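Putative glucose-6-phosphate 1-epimerase (Salmonella typhimurium, PDB 2HTA) probably interconverts the alpha and beta anomers of D-glucose 6-phosphate, as a monomeric hexose-6-phosphate mutarotase related to aldose 1-epimerases. Local coordinates at residues A[24-29]-A[33-38]; A[110-115]-A[143-148]; A[187-192]-A[237-242]; A[263-266]-A[271-274]. All coordinates share one frame; numbering follows the deposited sequence.

Contact 1. Residues A[24-29]-A[33-38]; sequences PVIEQL and LSRRQL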
loop_
_atom_site.group_PDB
_atom_site.type_symbol
_atom_site.label_atom_id
_atom_site.label_comp_id
_atom_site.label_asym_id
_atom_site.label_seq_id
_atom_site.Cartn_x
_atom_site.Cartn_y
_atom_site.Cartn_z
ATOM N N PRO A 24 21.504 -8.596 -8.339
ATOM C CA PRO A 24 21.728 -9.819 -9.112
ATOM C C PRO A 24 20.470 -10.681 -9.092
ATOM O O PRO A 24 19.763 -10.699 -8.079
ATOM C CB PRO A 24 22.814 -10.568 -8.311
ATOM C CG PRO A 24 23.378 -9.611 -7.437
ATOM C CD PRO A 24 22.427 -8.509 -7.191
ATOM N N VAL A 25 20.199 -11.380 -10.173
ATOM C CA VAL A 25 19.144 -12.370 -10.205
ATOM C C VAL A 25 19.589 -13.650 -9.502
ATOM O O VAL A 25 20.588 -14.234 -9.882
ATOM C CB VAL A 25 18.767 -12.702 -11.658
ATOM C CG1 VAL A 25 17.894 -13.971 -11.724
ATOM C CG2 VAL A 25 18.118 -11.480 -12.285
ATOM N N ILE A 26 18.842 -14.080 -8.466
ATOM C CA ILE A 26 19.129 -15.339 -7.789
ATOM C C ILE A 26 18.418 -16.484 -8.457
ATOM O O ILE A 26 18.982 -17.571 -8.636
ATOM C CB ILE A 26 18.756 -15.292 -6.315
ATOM C CG1 ILE A 26 19.533 -14.147 -5.651
ATOM C CG2 ILE A 26 19.000 -16.695 -5.648
ATOM C CD1 ILE A 26 19.100 -13.861 -4.207
ATOM N N GLU A 27 17.158 -16.254 -8.841
ATOM C CA GLU A 27 16.458 -17.194 -9.681
ATOM C C GLU A 27 15.615 -16.467 -10.705
ATOM O O GLU A 27 14.913 -15.513 -10.370
ATOM C CB GLU A 27 15.605 -18.205 -8.913
ATOM C CG GLU A 27 15.056 -17.689 -7.677
ATOM C CD GLU A 27 14.319 -18.732 -6.923
ATOM O OE1 GLU A 27 14.917 -19.271 -5.983
ATOM O OE2 GLU A 27 13.169 -19.028 -7.288
ATOM N N GLN A 28 15.720 -16.923 -11.936
ATOM C CA GLN A 28 14.930 -16.398 -13.014
ATOM C C GLN A 28 13.647 -17.229 -13.013
ATOM O O GLN A 28 13.676 -18.414 -13.357
ATOM C CB GLN A 28 15.648 -16.597 -14.337
ATOM C CG GLN A 28 15.038 -15.752 -15.504
ATOM C CD GLN A 28 15.290 -14.255 -15.308
ATOM O OE1 GLN A 28 16.412 -13.838 -14.977
ATOM N NE2 GLN A 28 14.265 -13.436 -15.560
ATOM N N LEU A 29 12.516 -16.630 -12.655
ATOM C CA LEU A 29 11.230 -17.409 -12.651
ATOM C C LEU A 29 10.676 -17.545 -14.066
ATOM O O LEU A 29 10.223 -18.633 -14.467
ATOM C CB LEU A 29 10.178 -16.742 -11.734
ATOM C CG LEU A 29 10.399 -16.898 -10.203
ATOM C CD1 LEU A 29 11.354 -15.898 -9.635
ATOM C CD2 LEU A 29 9.023 -16.709 -9.465
ATOM N N LEU A 33 10.254 -12.134 -14.658
ATOM C CA LEU A 33 10.122 -12.278 -13.203
ATOM C C LEU A 33 11.356 -12.944 -12.674
ATOM O O LEU A 33 11.728 -14.030 -13.122
ATOM C CB LEU A 33 8.956 -13.183 -12.870
ATOM C CG LEU A 33 7.539 -12.608 -12.752
ATOM C CD1 LEU A 33 6.553 -13.758 -12.426
ATOM C CD2 LEU A 33 7.470 -11.467 -11.744
ATOM N N SER A 34 11.960 -12.333 -11.664
ATOM C CA SER A 34 13.128 -12.910 -11.014
ATOM C C SER A 34 12.978 -12.757 -9.522
ATOM O O SER A 34 12.242 -11.882 -9.063
ATOM C CB SER A 34 14.410 -12.189 -11.471
ATOM O OG SER A 34 14.407 -10.789 -11.103
ATOM N N ARG A 35 13.608 -13.658 -8.781
ATOM C CA ARG A 35 13.875 -13.427 -7.362
ATOM C C ARG A 35 15.277 -12.840 -7.087
ATOM O O ARG A 35 16.304 -13.275 -7.675
ATOM C CB ARG A 35 13.700 -14.687 -6.529
ATOM C CG ARG A 35 14.189 -14.390 -5.067
ATOM C CD ARG A 35 13.940 -15.461 -4.061
ATOM N NE ARG A 35 14.685 -16.717 -4.258
ATOM C CZ ARG A 35 15.809 -17.087 -3.641
ATOM N NH1 ARG A 35 16.457 -16.299 -2.782
ATOM N NH2 ARG A 35 16.303 -18.295 -3.944
ATOM N N ARG A 36 15.328 -11.837 -6.206
ATOM C CA ARG A 36 16.583 -11.186 -5.838
ATOM C C ARG A 36 16.515 -11.038 -4.334
ATOM O O ARG A 36 15.528 -11.456 -3.711
ATOM C CB ARG A 36 16.682 -9.820 -6.532
ATOM C CG ARG A 36 16.261 -9.934 -8.005
ATOM C CD ARG A 36 16.777 -8.785 -8.872
ATOM N NE ARG A 36 16.130 -8.779 -10.187
ATOM C CZ ARG A 36 16.382 -7.855 -11.091
ATOM N NH1 ARG A 36 17.320 -6.955 -10.815
ATOM N NH2 ARG A 36 15.733 -7.838 -12.274
ATOM N N GLN A 37 17.556 -10.461 -3.746
ATOM C CA GLN A 37 17.586 -10.327 -2.302
ATOM C C GLN A 37 18.187 -9.033 -1.905
ATOM O O GLN A 37 19.211 -8.626 -2.437
ATOM C CB GLN A 37 18.342 -11.515 -1.635
ATOM C CG GLN A 37 18.217 -11.508 -0.074
ATOM C CD GLN A 37 18.939 -12.681 0.597
ATOM O OE1 GLN A 37 19.342 -13.637 -0.071
ATOM N NE2 GLN A 37 19.101 -12.611 1.922
ATOM N N LEU A 38 17.539 -8.333 -0.970
ATOM C CA LEU A 38 18.126 -7.127 -0.415
ATOM C C LEU A 38 18.194 -7.288 1.116
ATOM O O LEU A 38 17.171 -7.504 1.785
ATOM C CB LEU A 38 17.330 -5.908 -0.796
ATOM C CG LEU A 38 17.961 -4.517 -0.532
ATOM C CD1 LEU A 38 19.398 -4.322 -1.130
ATOM C CD2 LEU A 38 17.038 -3.493 -1.025
HETATM O O HOH W 1 19.927 -10.270 -5.458
#

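Contact 2. Residues A[110-115]-A[143-148]; sequences HGFARN and RKYWPH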
loop_
_atom_site.group_PDB
_atom_site.type_symbol
_atom_site.label_atom_id
_atom_site.label_comp_id
_atom_site.label_asym_id
_atom_site.label_seq_id
_atom_site.Cartn_x
_atom_site.Cartn_y
_atom_site.Cartn_z
ATOM N N HIS A 110 -1.587 -1.630 12.295
ATOM C CA HIS A 110 -1.801 -2.210 10.938
ATOM C C HIS A 110 -1.604 -3.718 10.866
ATOM O O HIS A 110 -1.204 -4.266 9.805
ATOM C CB HIS A 110 -0.942 -1.485 9.883
ATOM C CG HIS A 110 -1.167 -0.008 9.843
ATOM N ND1 HIS A 110 -2.428 0.560 9.878
ATOM C CD2 HIS A 110 -0.294 1.025 9.798
ATOM C CE1 HIS A 110 -2.323 1.876 9.844
ATOM N NE2 HIS A 110 -1.037 2.185 9.803
ATOM N N GLY A 111 -1.915 -4.418 11.973
ATOM C CA GLY A 111 -1.954 -5.879 11.934
ATOM C C GLY A 111 -0.626 -6.583 12.003
ATOM O O GLY A 111 0.356 -6.040 12.548
ATOM N N PHE A 112 -0.563 -7.779 11.421
ATOM C CA PHE A 112 0.699 -8.546 11.390
ATOM C C PHE A 112 1.024 -9.154 10.002
ATOM O O PHE A 112 2.111 -9.685 9.790
ATOM C CB PHE A 112 0.698 -9.617 12.488
ATOM C CG PHE A 112 -0.447 -10.565 12.394
ATOM C CD1 PHE A 112 -1.516 -10.443 13.275
ATOM C CD2 PHE A 112 -0.490 -11.562 11.416
ATOM C CE1 PHE A 112 -2.575 -11.329 13.218
ATOM C CE2 PHE A 112 -1.563 -12.467 11.355
ATOM C CZ PHE A 112 -2.635 -12.317 12.256
ATOM N N ALA A 113 0.080 -9.078 9.065
ATOM C CA ALA A 113 0.344 -9.672 7.720
ATOM C C ALA A 113 1.530 -9.039 6.985
ATOM O O ALA A 113 2.235 -9.718 6.242
ATOM C CB ALA A 113 -0.924 -9.587 6.894
ATOM N N ARG A 114 1.802 -7.759 7.250
ATOM C CA ARG A 114 2.891 -7.024 6.554
ATOM C C ARG A 114 4.257 -7.434 7.071
ATOM O O ARG A 114 5.312 -7.033 6.532
ATOM C CB ARG A 114 2.664 -5.522 6.668
ATOM C CG ARG A 114 2.681 -4.967 8.130
ATOM C CD ARG A 114 2.364 -3.511 8.052
ATOM N NE ARG A 114 2.424 -2.849 9.345
ATOM C CZ ARG A 114 2.798 -1.599 9.527
ATOM N NH1 ARG A 114 3.202 -0.851 8.498
ATOM N NH2 ARG A 114 2.803 -1.084 10.778
ATOM N N ASN A 115 4.252 -8.187 8.181
ATOM C CA ASN A 115 5.508 -8.602 8.838
ATOM C C ASN A 115 5.931 -10.032 8.525
ATOM O O ASN A 115 7.090 -10.423 8.817
ATOM C CB ASN A 115 5.373 -8.491 10.377
ATOM C CG ASN A 115 4.943 -7.108 10.842
ATOM O OD1 ASN A 115 3.737 -6.816 10.981
ATOM N ND2 ASN A 115 5.910 -6.228 11.036
ATOM N N ARG A 143 -1.289 -18.188 15.447
ATOM C CA ARG A 143 -2.325 -18.535 16.403
ATOM C C ARG A 143 -1.962 -18.229 17.860
ATOM O O ARG A 143 -2.815 -18.172 18.704
ATOM C CB ARG A 143 -2.707 -20.004 16.299
ATOM C CG ARG A 143 -3.426 -20.334 14.987
ATOM C CD ARG A 143 -3.999 -21.740 15.069
ATOM N NE ARG A 143 -2.982 -22.777 15.287
ATOM C CZ ARG A 143 -2.361 -23.416 14.297
ATOM N NH1 ARG A 143 -1.516 -24.395 14.577
ATOM N NH2 ARG A 143 -2.596 -23.082 13.019
ATOM N N LYS A 144 -0.689 -18.037 18.126
ATOM C CA LYS A 144 -0.245 -17.715 19.460
ATOM C C LYS A 144 -0.787 -16.365 19.879
ATOM O O LYS A 144 -1.260 -16.214 21.011
ATOM C CB LYS A 144 1.276 -17.729 19.512
ATOM C CG LYS A 144 1.772 -17.955 20.910
ATOM C CD LYS A 144 3.299 -17.900 20.965
ATOM C CE LYS A 144 3.786 -17.620 22.386
ATOM N NZ LYS A 144 5.274 -17.865 22.432
ATOM N N TYR A 145 -0.785 -15.402 18.954
ATOM C CA TYR A 145 -1.278 -14.054 19.253
ATOM C C TYR A 145 -2.601 -13.704 18.590
ATOM O O TYR A 145 -3.181 -12.683 18.949
ATOM C CB TYR A 145 -0.215 -12.977 18.959
ATOM C CG TYR A 145 0.443 -13.094 17.612
ATOM C CD1 TYR A 145 -0.206 -12.625 16.452
ATOM C CD2 TYR A 145 1.719 -13.639 17.476
ATOM C CE1 TYR A 145 0.385 -12.735 15.214
ATOM C CE2 TYR A 145 2.332 -13.726 16.223
ATOM C CZ TYR A 145 1.638 -13.274 15.085
ATOM O OH TYR A 145 2.223 -13.396 13.826
ATOM N N TRP A 146 -3.110 -14.540 17.676
ATOM C CA TRP A 146 -4.419 -14.279 17.026
ATOM C C TRP A 146 -5.040 -15.639 16.684
ATOM O O TRP A 146 -4.812 -16.220 15.604
ATOM C CB TRP A 146 -4.244 -13.353 15.807
ATOM C CG TRP A 146 -5.507 -12.661 15.296
ATOM C CD1 TRP A 146 -6.187 -11.638 15.884
ATOM C CD2 TRP A 146 -6.195 -12.945 14.062
ATOM N NE1 TRP A 146 -7.304 -11.318 15.117
ATOM C CE2 TRP A 146 -7.309 -12.088 13.993
ATOM C CE3 TRP A 146 -5.988 -13.865 13.027
ATOM C CZ2 TRP A 146 -8.208 -12.111 12.920
ATOM C CZ3 TRP A 146 -6.893 -13.884 11.949
ATOM C CH2 TRP A 146 -7.977 -13.000 11.912
ATOM N N PRO A 147 -5.834 -16.171 17.629
ATOM C CA PRO A 147 -6.321 -17.558 17.608
ATOM C C PRO A 147 -7.450 -17.789 16.623
ATOM O O PRO A 147 -8.539 -18.227 17.025
ATOM C CB PRO A 147 -6.763 -17.789 19.066
ATOM C CG PRO A 147 -7.291 -16.416 19.446
ATOM C CD PRO A 147 -6.317 -15.430 18.814
ATOM N N HIS A 148 -7.169 -17.555 15.338
ATOM C CA HIS A 148 -8.111 -17.781 14.247
ATOM C C HIS A 148 -7.309 -18.335 13.055
ATOM O O HIS A 148 -6.239 -17.806 12.709
ATOM C CB HIS A 148 -8.719 -16.457 13.778
ATOM C CG HIS A 148 -9.296 -15.637 14.883
ATOM N ND1 HIS A 148 -10.588 -15.804 15.330
ATOM C CD2 HIS A 148 -8.755 -14.655 15.649
ATOM C CE1 HIS A 148 -10.826 -14.964 16.332
ATOM N NE2 HIS A 148 -9.730 -14.258 16.548
#

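Contact 3. Residues A[187-192]-A[237-242]; sequences IANVKV and DATLNR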
loop_
_atom_site.group_PDB
_atom_site.type_symbol
_atom_site.label_atom_id
_atom_site.label_comp_id
_atom_site.label_asym_id
_atom_site.label_seq_id
_atom_site.Cartn_x
_atom_site.Cartn_y
_atom_site.Cartn_z
ATOM N N ILE A 187 4.796 17.818 -1.984
ATOM C CA ILE A 187 3.554 17.688 -1.226
ATOM C C ILE A 187 2.835 19.044 -1.042
ATOM O O ILE A 187 1.607 19.118 -0.931
ATOM C CB ILE A 187 3.841 17.053 0.148
ATOM C CG1 ILE A 187 2.551 16.834 0.941
ATOM C CG2 ILE A 187 4.811 17.919 0.933
ATOM C CD1 ILE A 187 1.615 15.738 0.381
ATOM N N ALA A 188 3.613 20.125 -1.022
ATOM C CA ALA A 188 3.085 21.455 -0.780
ATOM C C ALA A 188 2.127 21.873 -1.886
ATOM O O ALA A 188 1.283 22.733 -1.668
ATOM C CB ALA A 188 4.250 22.499 -0.660
ATOM N N ASN A 189 2.228 21.307 -3.080
ATOM C CA ASN A 189 1.202 21.685 -4.049
ATOM C C ASN A 189 0.139 20.609 -4.307
ATOM O O ASN A 189 -0.772 20.823 -5.125
ATOM C CB ASN A 189 1.776 22.173 -5.388
ATOM C CG ASN A 189 2.562 21.114 -6.109
ATOM O OD1 ASN A 189 2.060 19.999 -6.384
ATOM N ND2 ASN A 189 3.805 21.445 -6.433
ATOM N N VAL A 190 0.265 19.468 -3.636
ATOM C CA VAL A 190 -0.620 18.334 -3.934
ATOM C C VAL A 190 -2.017 18.636 -3.422
ATOM O O VAL A 190 -2.173 19.171 -2.346
ATOM C CB VAL A 190 -0.074 17.027 -3.301
ATOM C CG1 VAL A 190 -1.144 15.927 -3.345
ATOM C CG2 VAL A 190 1.155 16.601 -4.053
ATOM N N LYS A 191 -3.030 18.356 -4.227
ATOM C CA LYS A 191 -4.367 18.205 -3.693
ATOM C C LYS A 191 -4.973 16.882 -4.147
ATOM O O LYS A 191 -4.659 16.340 -5.259
ATOM C CB LYS A 191 -5.258 19.396 -4.031
ATOM C CG LYS A 191 -5.445 19.573 -5.520
ATOM C CD LYS A 191 -5.924 21.017 -5.870
ATOM C CE LYS A 191 -6.018 21.146 -7.406
ATOM N NZ LYS A 191 -6.764 22.379 -7.929
ATOM N N VAL A 192 -5.839 16.342 -3.294
ATOM C CA VAL A 192 -6.558 15.110 -3.626
ATOM C C VAL A 192 -8.042 15.426 -3.648
ATOM O O VAL A 192 -8.565 16.006 -2.694
ATOM C CB VAL A 192 -6.243 13.984 -2.602
ATOM C CG1 VAL A 192 -7.013 12.682 -2.962
ATOM C CG2 VAL A 192 -4.719 13.730 -2.584
ATOM N N ASP A 237 -0.974 16.442 -9.353
ATOM C CA ASP A 237 0.428 16.743 -9.144
ATOM C C ASP A 237 0.958 17.668 -10.236
ATOM O O ASP A 237 1.261 17.210 -11.323
ATOM C CB ASP A 237 1.254 15.453 -9.163
ATOM C CG ASP A 237 2.714 15.682 -8.761
ATOM O OD1 ASP A 237 3.264 16.825 -8.791
ATOM O OD2 ASP A 237 3.335 14.685 -8.424
ATOM N N ALA A 238 1.032 18.953 -9.936
ATOM C CA ALA A 238 1.464 19.973 -10.898
ATOM C C ALA A 238 2.957 19.806 -11.215
ATOM O O ALA A 238 3.391 20.040 -12.368
ATOM C CB ALA A 238 1.182 21.383 -10.325
ATOM N N THR A 239 3.741 19.368 -10.224
ATOM C CA THR A 239 5.191 19.232 -10.410
ATOM C C THR A 239 5.609 18.106 -11.381
ATOM O O THR A 239 6.414 18.324 -12.302
ATOM C CB THR A 239 5.879 19.073 -9.075
ATOM O OG1 THR A 239 5.485 20.171 -8.220
ATOM C CG2 THR A 239 7.399 19.019 -9.257
ATOM N N LEU A 240 5.022 16.923 -11.230
ATOM C CA LEU A 240 5.280 15.828 -12.147
ATOM C C LEU A 240 4.303 15.876 -13.304
ATOM O O LEU A 240 4.293 14.984 -14.149
ATOM C CB LEU A 240 5.152 14.481 -11.397
ATOM C CG LEU A 240 6.153 14.269 -10.252
ATOM C CD1 LEU A 240 6.145 12.846 -9.688
ATOM C CD2 LEU A 240 7.536 14.667 -10.705
ATOM N N ASN A 241 3.412 16.859 -13.293
ATOM C CA ASN A 241 2.496 17.057 -14.421
ATOM C C ASN A 241 1.625 15.847 -14.693
ATOM O O ASN A 241 1.508 15.370 -15.833
ATOM C CB ASN A 241 3.277 17.431 -15.681
ATOM C CG ASN A 241 4.060 18.730 -15.504
ATOM O OD1 ASN A 241 3.539 19.736 -14.960
ATOM N ND2 ASN A 241 5.331 18.712 -15.912
ATOM N N ARG A 242 1.039 15.289 -13.636
ATOM C CA ARG A 242 0.196 14.115 -13.860
ATOM C C ARG A 242 -0.917 14.078 -12.816
ATOM O O ARG A 242 -0.811 14.782 -11.804
ATOM C CB ARG A 242 1.041 12.841 -13.742
ATOM C CG ARG A 242 1.623 12.502 -12.328
ATOM C CD ARG A 242 2.546 11.329 -12.450
ATOM N NE ARG A 242 3.083 10.939 -11.137
ATOM C CZ ARG A 242 3.896 9.900 -10.969
ATOM N NH1 ARG A 242 4.245 9.176 -12.021
ATOM N NH2 ARG A 242 4.344 9.576 -9.765
HETATM O O HOH W 2 3.486 17.584 -6.247
HETATM O O HOH W 3 -0.504 19.780 -7.873
#

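Contact 4. Residues A[263-266]-A[271-274]; sequences LSVS and PDDG. With SO4 (sulfate ion), chain C.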
loop_
_atom_site.group_PDB
_atom_site.type_symbol
_atom_site.label_atom_id
_atom_site.label_comp_id
_atom_site.label_asym_id
_atom_site.label_seq_id
_atom_site.Cartn_x
_atom_site.Cartn_y
_atom_site.Cartn_z
ATOM N N LEU A 263 7.353 14.731 12.172
ATOM C CA LEU A 263 7.230 13.279 12.150
ATOM C C LEU A 263 8.154 12.605 11.182
ATOM O O LEU A 263 8.638 11.529 11.472
ATOM C CB LEU A 263 5.794 12.851 11.862
ATOM C CG LEU A 263 4.894 12.766 13.071
ATOM C CD1 LEU A 263 3.570 12.170 12.605
ATOM C CD2 LEU A 263 5.510 11.845 14.168
ATOM N N SER A 264 8.375 13.210 10.012
ATOM C CA SER A 264 9.316 12.663 9.032
ATOM C C SER A 264 10.725 12.580 9.602
ATOM O O SER A 264 11.484 11.637 9.348
ATOM C CB SER A 264 9.320 13.519 7.765
ATOM O OG SER A 264 9.870 12.767 6.698
ATOM N N VAL A 265 11.077 13.600 10.383
ATOM C CA VAL A 265 12.362 13.619 11.071
ATOM C C VAL A 265 12.474 12.542 12.139
ATOM O O VAL A 265 13.503 11.874 12.238
ATOM C CB VAL A 265 12.694 15.028 11.681
ATOM C CG1 VAL A 265 13.945 14.933 12.600
ATOM C CG2 VAL A 265 12.902 16.071 10.586
ATOM N N SER A 266 11.444 12.347 12.943
ATOM C CA SER A 266 11.582 11.377 14.036
ATOM C C SER A 266 11.374 9.911 13.630
ATOM O O SER A 266 11.774 9.021 14.365
ATOM C CB SER A 266 10.680 11.756 15.220
ATOM O OG SER A 266 9.324 11.690 14.820
ATOM N N PRO A 271 13.502 9.076 5.327
ATOM C CA PRO A 271 14.366 10.205 5.166
ATOM C C PRO A 271 13.751 11.419 5.870
ATOM O O PRO A 271 12.513 11.578 5.910
ATOM C CB PRO A 271 14.337 10.428 3.644
ATOM C CG PRO A 271 13.985 9.129 3.101
ATOM C CD PRO A 271 12.961 8.656 4.021
ATOM N N ASP A 272 14.604 12.289 6.415
ATOM C CA ASP A 272 14.104 13.490 7.108
ATOM C C ASP A 272 13.140 14.312 6.237
ATOM O O ASP A 272 12.107 14.832 6.732
ATOM C CB ASP A 272 15.283 14.400 7.523
ATOM C CG ASP A 272 16.042 13.889 8.703
ATOM O OD1 ASP A 272 15.514 13.066 9.486
ATOM O OD2 ASP A 272 17.205 14.373 8.863
ATOM N N ASP A 273 13.469 14.421 4.946
ATOM C CA ASP A 273 12.630 15.137 3.979
ATOM C C ASP A 273 11.680 14.214 3.174
ATOM O O ASP A 273 11.101 14.642 2.164
ATOM C CB ASP A 273 13.487 15.927 2.990
ATOM C CG ASP A 273 14.055 17.187 3.610
ATOM O OD1 ASP A 273 13.463 17.684 4.620
ATOM O OD2 ASP A 273 15.087 17.690 3.107
ATOM N N GLY A 274 11.537 12.963 3.602
ATOM C CA GLY A 274 10.669 12.003 2.864
ATOM C C GLY A 274 9.253 12.493 2.610
ATOM O O GLY A 274 8.664 12.262 1.525
HETATM S S SO4 C . 18.318 11.405 5.644
HETATM O O1 SO4 C . 17.934 11.963 4.336
HETATM O O2 SO4 C . 19.489 12.193 6.071
HETATM O O3 SO4 C . 17.301 11.606 6.634
HETATM O O4 SO4 C . 18.680 10.005 5.485
#

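Contact 1. Residues A[24-29]-A[33-38]
Glu27 and Arg35 face each other as an antiparallel hydrogen-bonded pair, CA to CA 5.1 Å, in the beta hairpin of strands 27-28 and 33-38 at one margin of a five-stranded antiparallel sheet; Gln28 and Ser34 follow as a non-hydrogen-bonded pair. A classic beta bulge interrupts the ladder, because Ile26 and Glu27 both stand opposite Arg35: Arg35 O accepts from Ile26 N at 2.8 Å and, weakly, from Glu27 N. Arg35 N returns a bond to Glu27 O, and Leu29 N reaches Leu33 O at 2.8 Å next to the turn. Beyond the bulge a water carries on the pairing, donating to Pro24 O and accepting from Gln37 N. Glu27 and Arg35 also form a salt bridge, in which Arg35 NH2 lies 2.7 Å from Glu27 OE1 and Arg35 NE adds a weak second bond to the same oxygen. That oxygen sits in the guanidinium plane; the carboxylate is turned 67° against the guanidinium, and NH2 meets OE1 on its anti side. A bend at chi3 (67°) brings the guanidinium over Ile26, whose CG2 covers one face, 3.6 Å from Arg35 NH2; Asp42 of the next strand takes NH1. Arg36 likewise receives Val25 CG2 over a guanidinium face, while at its edge Arg36 NE donates almost straight (170°) to Ser34 OG, 2.8 Å away.

Contact 2. Residues A[110-115]-A[143-148]
Phe112 and Trp146 are the closest backbone approach, with CA atoms still 9.5 Å apart, so the loop leading to strand 119-125 and the chain leaving helix 140-145 meet through side chains alone. Three rings form an aromatic cluster with Phe112 in the middle. Tyr145 brings its CE1 edge over one face of Phe112 in a T-shaped stack: centroids 5.1 Å apart, planes at 73°, and Tyr145 CE1 3.6 Å from Phe112 CD1. Phe112 in turn points its far edge at the indole of Trp146 in an offset edge-to-face pair with the five-membered ring, centroids 5.6 Å apart. There Phe112 CE1 also touches Trp146 CB at 3.7 Å. With CG set between backbone N and carbonyl carbon (chi1 57°), Phe112 projects its ring out of the loop into the angle between the two partners. Pro97 and Trp98 pack on Phe112 as well, and Trp96 and Phe172 meet the indole of Trp146. The loop also carries Arg114, a substrate-binding residue by similarity. With no hydrogen bond across it, the contact rests on ring shape, dispersion and the weak attraction of C-H edges for pi faces.

Contact 3. Residues A[187-192]-A[237-242]
Asn189 ND2 donates to Thr239 OG1 at 2.8 Å (N-H...O angle 157°), the one direct hydrogen bond between the 3-10 turn 187-189 and the tight connection from strand 232-237 to strand 242-249. The hydroxyl lies close to the plane of the amide, and the two side chains cross at about a right angle. A first torsion of 63° swings the Asn189 amide across the gap toward Thr239. Its other end is served by solvent: one water lies 2.8 Å from Asn189 OD1 and 2.7 Å from Asp237 OD1, between the two oxygens. A second water accepts from Ala238 N at 2.7 Å and sits 3.0 Å from Asn189 O, tying backbone to backbone. Asp237 organises the hairpin turn behind this interface. Its OD1 accepts from Leu240 N at 3.0 Å, nearly straight at 169°, to make an Asx motif; the N-H approaches from above the carboxylate plane. Asp237 OD2 is held by Gly185 N, just ahead of the 3-10 turn, so the carboxylate links the two chain regions although no direct hydrogen bond joins it to Asn189. Asn241 and Arg242 both face Asp237 in a G1 beta bulge, and Arg242 reaches the carbonyls of Glu71, Glu72 and Asn183. Backbone N-H groups at both carboxylate oxygens would probably favour the ionised form of Asp237. The meeting is thus hydrated and polar, its two segments joined by one direct side-chain bond and two bridging waters.

Contact 4. Residues A[263-266]-A[271-274]
Ser264 OG fills the close part of the contact, sitting between two carbonyl oxygens, 3.0 Å from Pro271 O and likewise 3.0 Å from Asp272 O. With OG anti to the backbone N (chi1 -161°), the hydroxyl reaches from helix 260-266 to the type I beta turn 271-274, whose own closing bond runs from Gly274 N to Pro271 O at 2.9 Å. Ser264 CB follows, 3.2 Å from Asp272 O, and the hydroxyl takes a weak bond from Tyr275 N. One residue along, the contact is looser and faces solvent. Asp272 OD1 merely lies alongside Val265, 3.6 Å from Val265 CA, and the valine methyls stay farther off. On the side of the turn directed away from Val265, Asp272 N donates to sulfate O3 at 2.8 Å, nearly straight (165°), while Asn79 ND2 binds the same ion. The sulfate probably came from the crystallisation liquor; it also lies beside the Asp272 carboxylate, with O3 3.3 Å from Asp272 CG, where the two anions probably repel each other somewhat. Pro271 has its side chain about 6 Å from that of Arg89, a substrate-binding residue by similarity. Across the contact itself the chemistry is lopsided: one buried hydroxyl is matched to the polar backbone of the turn, whereas the Asp272 carboxylate makes no hydrogen bond to the helix segment.

Overall arrangement
All four contacts are partly buried and lie about 18 to 22 Å from the centre of the chain, and no two of them share a strand or helix. Contact 1 lies at the margin of the five-stranded sheet and is the one built on a strand ladder. Contact 2 is purely aromatic, with a buried phenylalanine, and lies across the chain's centre from contact 3, their centres 36 Å apart. Contacts 3 and 4 are the nearest pair, centres 20 Å apart, and both set a short helical piece against a turn by polar groups: side-chain amide and water in contact 3, a buried hydroxyl in contact 4. Charge is paired across contact 1, whereas contact 4 places a sulfate beside a carboxylate.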